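Local coordinates for protein allergen Aed a 2 (Aedes aegypti, PDB 3DXL) that binds and sequesters host biogenic amines and leukotrienes in two separate pockets, blunting the vertebrate response to the bite of the female mosquito, at residues Q174-Y178 and M294-G298; Q151-E155 and C192-R198; F186-D191 and E242-Y248. The contacts are given in a common frame with arbitrary orientation. Where two conformers were deposited one is given. Residue numbers count along the deposited sequence, not the author numbering.

Interaction 1. Residues Q174-Y178 and M294-G298; sequences QIRQY and MEIDG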
# COMPACT_ATOMS: atom_id res chain seq x y z
N GLN A 174 5.88 23.59 -10.22
CA GLN A 174 4.89 24.13 -9.30
C GLN A 174 4.28 23.02 -8.43
O GLN A 174 4.07 23.21 -7.23
CB GLN A 174 3.80 24.87 -10.07
CG GLN A 174 4.27 26.14 -10.79
CD GLN A 174 4.87 25.86 -12.16
OE1 GLN A 174 4.26 25.18 -12.99
NE2 GLN A 174 6.06 26.39 -12.41
N ILE A 175 4.00 21.87 -9.04
CA ILE A 175 3.36 20.77 -8.34
C ILE A 175 4.21 20.29 -7.16
O ILE A 175 3.69 20.09 -6.05
CB ILE A 175 3.03 19.62 -9.33
CG1 ILE A 175 1.87 20.05 -10.22
CG2 ILE A 175 2.70 18.32 -8.59
CD1 ILE A 175 1.67 19.20 -11.46
N ARG A 176 5.52 20.18 -7.37
CA ARG A 176 6.42 19.68 -6.33
C ARG A 176 6.63 20.70 -5.22
O ARG A 176 7.13 20.35 -4.15
CB ARG A 176 7.76 19.27 -6.92
CG ARG A 176 7.70 18.03 -7.78
CD ARG A 176 9.09 17.59 -8.15
NE ARG A 176 9.09 16.38 -8.97
CZ ARG A 176 10.19 15.78 -9.40
NH1 ARG A 176 11.39 16.26 -9.10
NH2 ARG A 176 10.09 14.68 -10.14
N GLN A 177 6.24 21.95 -5.48
CA GLN A 177 6.29 23.00 -4.46
C GLN A 177 4.93 23.23 -3.80
O GLN A 177 4.67 24.27 -3.18
CB GLN A 177 6.84 24.31 -5.06
CG GLN A 177 8.29 24.19 -5.53
CD GLN A 177 8.81 25.49 -6.10
OE1 GLN A 177 9.20 26.40 -5.36
NE2 GLN A 177 8.83 25.59 -7.42
N TYR A 178 4.06 22.23 -3.91
CA TYR A 178 2.75 22.22 -3.23
C TYR A 178 1.77 23.28 -3.74
O TYR A 178 0.86 23.68 -3.02
CB TYR A 178 2.90 22.29 -1.70
CG TYR A 178 3.45 21.01 -1.11
CD1 TYR A 178 2.61 19.91 -0.87
CD2 TYR A 178 4.80 20.88 -0.80
CE1 TYR A 178 3.11 18.73 -0.34
CE2 TYR A 178 5.31 19.70 -0.28
CZ TYR A 178 4.45 18.62 -0.04
OH TYR A 178 4.91 17.43 0.49
N MET A 294 15.03 24.49 -7.59
CA MET A 294 14.50 23.17 -7.94
C MET A 294 14.80 22.80 -9.40
O MET A 294 14.80 23.66 -10.28
CB MET A 294 12.99 23.11 -7.68
CG MET A 294 12.36 21.76 -8.01
SD MET A 294 10.62 21.64 -7.58
CE MET A 294 10.73 21.39 -5.81
N GLU A 295 15.05 21.51 -9.62
CA GLU A 295 15.28 20.97 -10.96
C GLU A 295 14.26 19.89 -11.30
O GLU A 295 13.87 19.10 -10.44
CB GLU A 295 16.69 20.39 -11.07
CG GLU A 295 17.81 21.42 -11.11
CD GLU A 295 19.19 20.78 -11.19
OE1 GLU A 295 19.30 19.57 -11.45
OE2 GLU A 295 20.18 21.51 -10.98
N ILE A 296 13.83 19.87 -12.56
CA ILE A 296 13.06 18.75 -13.11
C ILE A 296 13.83 18.18 -14.30
O ILE A 296 14.09 18.88 -15.27
CB ILE A 296 11.62 19.18 -13.56
CG1 ILE A 296 10.86 19.88 -12.42
CG2 ILE A 296 10.83 17.98 -14.10
CD1 ILE A 296 10.59 19.04 -11.18
N ASP A 297 14.20 16.90 -14.19
CA ASP A 297 15.03 16.21 -15.20
C ASP A 297 16.28 17.02 -15.56
O ASP A 297 16.64 17.13 -16.74
CB ASP A 297 14.21 15.90 -16.47
CG ASP A 297 12.84 15.33 -16.17
OD1 ASP A 297 12.74 14.40 -15.34
OD2 ASP A 297 11.87 15.82 -16.78
N GLY A 298 16.92 17.59 -14.55
CA GLY A 298 18.13 18.38 -14.75
C GLY A 298 17.90 19.83 -15.18
O GLY A 298 18.82 20.65 -15.10
O HOH W 1 13.36 15.45 -11.81
O HOH W 2 12.53 18.41 -7.58
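Ile175, in helix 172-175, opens a type I turn that runs to Tyr178, and its side chain faces Tyr162 and Leu181. Arg176 is the main link. Arg176 CB lies 3.8 Å from Met294 SD, and the extended chain beyond it carries the guanidinium to Ile296, whose CD1 lies over one face, 3.6 Å from Arg176 NH1. A long aliphatic stem with a flat charged end suits this place, lying against apolar neighbours yet reaching polar ones. NH1 donates 2.9 Å to water 2, which in turn donates to Glu295 O at 3.2 Å, and more weakly to water 1, which also accepts from Asp297 N. NH2 pairs with Glu158; both residues bind noradrenaline, so the tail, with its antiparallel hairpin of strands 295-296 and 299-300, lies beside the amine pocket of this C-terminal odorant-binding-protein-like domain. Gln177 adds its CG, 3.7 Å from Met294 CE, while its NE2 turns back to Cys173 O. Tyr178, at positive phi, is the C-prime residue of a Schellman motif ending the helix: Thr179 N bonds to Gln174 O and, inside that, Tyr178 N to Ile175 O at 3.0 Å; the tyrosine hydroxyl meets Asp265, another noradrenaline-binding residue.

Interaction 2. Residues Q151-E155 and C192-R198; sequences QSYFE and CVMKGIR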
# COMPACT_ATOMS: atom_id res chain seq x y z
N GLN A 151 10.55 2.28 -7.40
CA GLN A 151 10.14 3.55 -8.01
C GLN A 151 9.33 4.39 -7.03
O GLN A 151 8.37 3.92 -6.44
CB GLN A 151 9.35 3.31 -9.30
CG GLN A 151 8.93 4.60 -9.99
CD GLN A 151 8.12 4.37 -11.25
OE1 GLN A 151 7.38 3.40 -11.37
NE2 GLN A 151 8.25 5.31 -12.19
N SER A 152 9.71 5.65 -6.85
CA SER A 152 8.86 6.58 -6.10
C SER A 152 7.43 6.52 -6.63
O SER A 152 7.21 6.62 -7.84
CB SER A 152 9.38 7.99 -6.30
OG SER A 152 8.43 8.94 -5.86
N TYR A 153 6.45 6.36 -5.74
CA TYR A 153 5.07 6.35 -6.21
C TYR A 153 4.70 7.70 -6.83
O TYR A 153 3.95 7.77 -7.80
CB TYR A 153 4.06 5.94 -5.13
CG TYR A 153 2.84 5.29 -5.74
CD1 TYR A 153 2.69 3.91 -5.76
CD2 TYR A 153 1.85 6.06 -6.37
CE1 TYR A 153 1.60 3.31 -6.36
CE2 TYR A 153 0.76 5.48 -6.97
CZ TYR A 153 0.63 4.10 -6.97
OH TYR A 153 -0.45 3.50 -7.58
N PHE A 154 5.21 8.77 -6.23
CA PHE A 154 4.96 10.11 -6.76
C PHE A 154 5.48 10.23 -8.20
O PHE A 154 4.78 10.77 -9.06
CB PHE A 154 5.62 11.18 -5.88
CG PHE A 154 4.93 11.41 -4.54
CD1 PHE A 154 4.62 12.71 -4.15
CD2 PHE A 154 4.65 10.37 -3.66
CE1 PHE A 154 4.02 12.97 -2.93
CE2 PHE A 154 4.04 10.64 -2.41
CZ PHE A 154 3.73 11.94 -2.05
N GLU A 155 6.69 9.74 -8.45
CA GLU A 155 7.25 9.76 -9.80
C GLU A 155 6.44 8.94 -10.78
O GLU A 155 6.26 9.34 -11.92
CB GLU A 155 8.71 9.35 -9.79
CG GLU A 155 9.56 10.37 -9.09
CD GLU A 155 11.03 10.05 -9.14
OE1 GLU A 155 11.43 9.08 -9.82
OE2 GLU A 155 11.78 10.80 -8.49
N CYS A 192 -4.22 9.69 -8.22
CA CYS A 192 -3.18 8.67 -8.37
C CYS A 192 -2.27 8.64 -7.14
O CYS A 192 -1.99 7.57 -6.59
CB CYS A 192 -2.37 8.93 -9.64
SG CYS A 192 -0.99 7.79 -9.99
N VAL A 193 -1.82 9.82 -6.70
CA VAL A 193 -0.88 9.89 -5.58
C VAL A 193 -1.56 9.51 -4.25
O VAL A 193 -1.04 8.68 -3.50
CB VAL A 193 -0.23 11.29 -5.47
CG1 VAL A 193 0.63 11.38 -4.23
CG2 VAL A 193 0.59 11.58 -6.72
N MET A 194 -2.71 10.12 -3.98
CA MET A 194 -3.41 9.89 -2.71
C MET A 194 -3.85 8.44 -2.54
O MET A 194 -3.83 7.90 -1.43
CB MET A 194 -4.61 10.83 -2.57
CG MET A 194 -4.23 12.30 -2.50
SD MET A 194 -3.54 12.84 -0.92
CE MET A 194 -5.03 13.01 0.08
N LYS A 195 -4.26 7.80 -3.63
CA LYS A 195 -4.59 6.38 -3.57
C LYS A 195 -3.33 5.53 -3.46
O LYS A 195 -3.31 4.51 -2.76
CB LYS A 195 -5.45 5.96 -4.76
CG LYS A 195 -6.87 6.46 -4.61
CD LYS A 195 -7.72 6.14 -5.81
CE LYS A 195 -9.16 6.55 -5.58
NZ LYS A 195 -9.88 6.68 -6.86
N GLY A 196 -2.26 5.95 -4.12
CA GLY A 196 -1.00 5.21 -4.10
C GLY A 196 -0.33 5.16 -2.75
O GLY A 196 0.40 4.22 -2.44
N ILE A 197 -0.55 6.19 -1.93
CA ILE A 197 -0.05 6.17 -0.56
C ILE A 197 -1.15 5.87 0.45
O ILE A 197 -0.94 5.99 1.66
CB ILE A 197 0.69 7.47 -0.19
CG1 ILE A 197 -0.28 8.68 -0.26
CG2 ILE A 197 1.93 7.57 -1.08
CD1 ILE A 197 0.29 10.00 0.17
N ARG A 198 -2.31 5.49 -0.07
CA ARG A 198 -3.40 4.90 0.73
C ARG A 198 -4.09 5.89 1.68
O ARG A 198 -4.77 5.50 2.62
CB ARG A 198 -2.91 3.64 1.47
CG ARG A 198 -2.96 2.35 0.63
CD ARG A 198 -1.91 2.30 -0.48
NE ARG A 198 -1.94 1.02 -1.18
CZ ARG A 198 -1.15 0.68 -2.19
NH1 ARG A 198 -0.23 1.52 -2.66
NH2 ARG A 198 -1.27 -0.52 -2.75
O HOH W 3 -2.63 5.13 -7.66
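Tyr153 loses the most surface here, and Gly196 makes room for it. The glycine CA lies over the face of the Tyr153 ring, 3.6 Å from its centroid, as a CH-pi contact; an ideal CB on Gly196 would fall 2.0 Å from Tyr153 CE2, so only glycine fits. The ring also passes Cys192, with CE2 4.2 Å from SG, and water 3 lies 2.7 Å from both Tyr153 OH and Cys192 O, joining them. Phe154 offers its own face to Val193, whose CG1 stands 3.8 Å from the ring centroid, while Phe154 CE2 meets Ile197 CG2 at 4.0 Å; compact beta-branched side chains can pack close to the flat ring. Ser152 N-caps the helix, its OG accepting from Glu155 N at 3.2 Å and also bonding to the noradrenaline-binding Glu268, which Phe154 touches. Within the C-terminal PBP/GOBP domain, the contact joins the start of helix 153-161 to the end of helix 184-196, bridged by the Cys157-Cys192 disulfide, while Phe264 of helix 257-271 packs on Phe154, Val193 and Ile197.

Interaction 3. Residues F186-D191 and E242-Y248; sequences FKEHTD and EKSWHYY. With GOL (glycerol), chain F.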
# COMPACT_ATOMS: atom_id res chain seq x y z
N PHE A 186 -4.76 17.69 -13.04
CA PHE A 186 -4.15 17.69 -11.72
C PHE A 186 -5.00 16.94 -10.69
O PHE A 186 -4.46 16.27 -9.80
CB PHE A 186 -3.85 19.11 -11.24
CG PHE A 186 -3.15 19.14 -9.92
CD1 PHE A 186 -1.82 18.73 -9.82
CD2 PHE A 186 -3.83 19.53 -8.77
CE1 PHE A 186 -1.16 18.75 -8.59
CE2 PHE A 186 -3.18 19.54 -7.54
CZ PHE A 186 -1.85 19.15 -7.45
N LYS A 187 -6.32 17.02 -10.82
CA LYS A 187 -7.19 16.25 -9.94
C LYS A 187 -7.01 14.75 -10.11
O LYS A 187 -7.03 14.00 -9.14
CB LYS A 187 -8.65 16.68 -10.12
CG LYS A 187 -8.90 18.13 -9.71
CD LYS A 187 -10.37 18.49 -9.76
CE LYS A 187 -10.58 19.96 -9.40
NZ LYS A 187 -12.01 20.33 -9.53
N GLU A 188 -6.79 14.31 -11.35
CA GLU A 188 -6.56 12.89 -11.61
C GLU A 188 -5.19 12.46 -11.11
O GLU A 188 -5.04 11.39 -10.52
CB GLU A 188 -6.69 12.60 -13.10
CG GLU A 188 -6.95 11.13 -13.40
CD GLU A 188 -7.04 10.81 -14.88
OE1 GLU A 188 -7.26 11.74 -15.69
OE2 GLU A 188 -6.87 9.62 -15.23
N HIS A 189 -4.17 13.28 -11.37
CA HIS A 189 -2.84 13.02 -10.86
C HIS A 189 -2.84 12.90 -9.33
O HIS A 189 -2.22 11.99 -8.76
CB HIS A 189 -1.88 14.13 -11.32
CG HIS A 189 -0.61 14.15 -10.55
ND1 HIS A 189 0.42 13.25 -10.77
CD2 HIS A 189 -0.22 14.91 -9.50
CE1 HIS A 189 1.39 13.48 -9.91
NE2 HIS A 189 1.03 14.48 -9.13
N THR A 190 -3.57 13.80 -8.67
CA THR A 190 -3.60 13.81 -7.21
C THR A 190 -4.36 12.59 -6.70
O THR A 190 -3.99 12.03 -5.67
CB THR A 190 -4.20 15.13 -6.71
OG1 THR A 190 -3.37 16.22 -7.13
CG2 THR A 190 -4.28 15.16 -5.21
N ASP A 191 -5.39 12.16 -7.42
CA ASP A 191 -6.05 10.88 -7.11
C ASP A 191 -5.05 9.71 -7.18
O ASP A 191 -5.04 8.84 -6.30
CB ASP A 191 -7.25 10.67 -8.05
CG ASP A 191 -8.12 9.51 -7.61
OD1 ASP A 191 -8.60 9.51 -6.46
OD2 ASP A 191 -8.31 8.60 -8.43
N GLU A 242 -13.26 13.65 -7.22
CA GLU A 242 -12.61 14.86 -6.72
C GLU A 242 -12.21 14.77 -5.26
O GLU A 242 -11.62 15.72 -4.72
CB GLU A 242 -13.52 16.05 -6.93
CG GLU A 242 -13.62 16.46 -8.38
CD GLU A 242 -14.31 17.79 -8.57
OE1 GLU A 242 -15.21 18.13 -7.77
OE2 GLU A 242 -13.97 18.49 -9.55
N LYS A 243 -12.50 13.64 -4.62
CA LYS A 243 -12.26 13.52 -3.19
C LYS A 243 -10.77 13.55 -2.84
O LYS A 243 -10.40 14.24 -1.89
CB LYS A 243 -13.00 12.32 -2.60
CG LYS A 243 -14.52 12.52 -2.58
CD LYS A 243 -15.29 11.26 -2.22
CE LYS A 243 -15.34 11.06 -0.73
NZ LYS A 243 -15.90 9.74 -0.37
N SER A 244 -9.93 12.84 -3.60
CA SER A 244 -8.47 12.87 -3.37
C SER A 244 -7.94 14.30 -3.41
O SER A 244 -7.25 14.76 -2.50
CB SER A 244 -7.72 12.03 -4.40
OG SER A 244 -7.90 10.65 -4.16
N TRP A 245 -8.28 15.00 -4.49
CA TRP A 245 -7.85 16.39 -4.66
C TRP A 245 -8.38 17.29 -3.54
O TRP A 245 -7.65 18.12 -3.01
CB TRP A 245 -8.30 16.88 -6.03
CG TRP A 245 -8.01 18.33 -6.29
CD1 TRP A 245 -6.83 18.87 -6.74
CD2 TRP A 245 -8.92 19.43 -6.13
NE1 TRP A 245 -6.96 20.24 -6.86
CE2 TRP A 245 -8.22 20.61 -6.49
CE3 TRP A 245 -10.25 19.54 -5.71
CZ2 TRP A 245 -8.82 21.88 -6.46
CZ3 TRP A 245 -10.84 20.80 -5.67
CH2 TRP A 245 -10.13 21.95 -6.05
N HIS A 246 -9.65 17.10 -3.18
CA HIS A 246 -10.23 17.87 -2.08
C HIS A 246 -9.41 17.77 -0.80
O HIS A 246 -9.11 18.78 -0.16
CB HIS A 246 -11.66 17.43 -1.80
CG HIS A 246 -12.22 18.00 -0.54
ND1 HIS A 246 -12.69 19.30 -0.45
CD2 HIS A 246 -12.40 17.46 0.69
CE1 HIS A 246 -13.12 19.53 0.77
NE2 HIS A 246 -12.96 18.42 1.49
N TYR A 247 -9.06 16.54 -0.41
CA TYR A 247 -8.32 16.37 0.83
C TYR A 247 -6.90 16.89 0.73
O TYR A 247 -6.40 17.50 1.68
CB TYR A 247 -8.37 14.91 1.30
CG TYR A 247 -9.69 14.57 1.95
CD1 TYR A 247 -9.98 15.03 3.23
CD2 TYR A 247 -10.65 13.82 1.28
CE1 TYR A 247 -11.19 14.73 3.84
CE2 TYR A 247 -11.87 13.51 1.89
CZ TYR A 247 -12.13 13.98 3.16
OH TYR A 247 -13.32 13.68 3.77
N TYR A 248 -6.27 16.67 -0.42
CA TYR A 248 -4.94 17.22 -0.65
C TYR A 248 -4.93 18.75 -0.50
O TYR A 248 -4.15 19.31 0.27
CB TYR A 248 -4.42 16.80 -2.02
CG TYR A 248 -3.09 17.40 -2.38
CD1 TYR A 248 -1.91 16.96 -1.78
CD2 TYR A 248 -3.00 18.45 -3.31
CE1 TYR A 248 -0.67 17.52 -2.11
CE2 TYR A 248 -1.77 19.02 -3.64
CZ TYR A 248 -0.62 18.55 -3.04
OH TYR A 248 0.61 19.10 -3.35
C1 GOL F . 2.45 16.92 -5.14
O1 GOL F . 2.49 17.15 -3.75
C2 GOL F . 1.90 15.53 -5.43
O2 GOL F . 2.29 15.13 -6.72
C3 GOL F . 0.38 15.55 -5.32
O3 GOL F . -0.16 16.41 -6.30
O HOH W 4 -9.00 13.79 -7.06
O HOH W 5 -10.78 10.78 -5.44
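Glu242, just ahead of helix 243-253, receives Lys187 in a salt bridge, NZ to OE2 at 2.7 Å. Ser244 comes next on the facing side: small enough to let the backbones approach, with its CA 4.9 Å from that of Asp191, it donates from OG to Asp191 OD1 at 2.7 Å, and water 5 joins the same carboxylate oxygen to Ser244 N. Trp245 spreads its broad indole against the Lys187 side chain. Lys187 CE lies 3.6 Å, and Lys187 NZ 4.3 Å, from the centroid of the Trp245 six-membered ring, so a CH-pi and a cation-pi contact share one face, while Trp245 NE1 bonds to Leu181 O. Within the all-helical PBP/GOBP fold, segments 186-191 and 243-248 of helices 184-196 and 243-253 cross at 85°, their axes 7.9 Å apart at closest. Water 4 bridges Lys187 O and Trp245 N. Thr190 CG2 fits 3.6 Å from Tyr248 CB, and Phe186 CZ meets Tyr248 CE2 at 3.8 Å. Tyr248 OH accepts from glycerol O1 at 2.7 Å, and the same glycerol, probably from the crystallisation liquor, has O2 hydrogen-bonded to NE2 of the noradrenaline-binding His189 at 2.8 Å, so Tyr248 probably borders the same cavity.

Overall arrangement
From the N terminus, the chain first enters this set at 151-155, at the start of helix 153-161, then passes 174-178 and runs into helix 184-196, which supplies 186-191 to interaction 3 and 192-198 to interaction 2. The latter closes its loop first, and 242-248 on helix 243-253 closes interaction 3. Because their segments alternate, these two cross; they touch where Met194 packs on Ser244, Tyr247 and Tyr248. The tail at 294-298 closes interaction 1, whose long loop encloses interaction 3 and crosses interaction 2. Ile175 against Phe186, and Tyr178 against Tyr248, join interactions 1 and 3 around the amine pocket, to which Arg176 and His189 contribute.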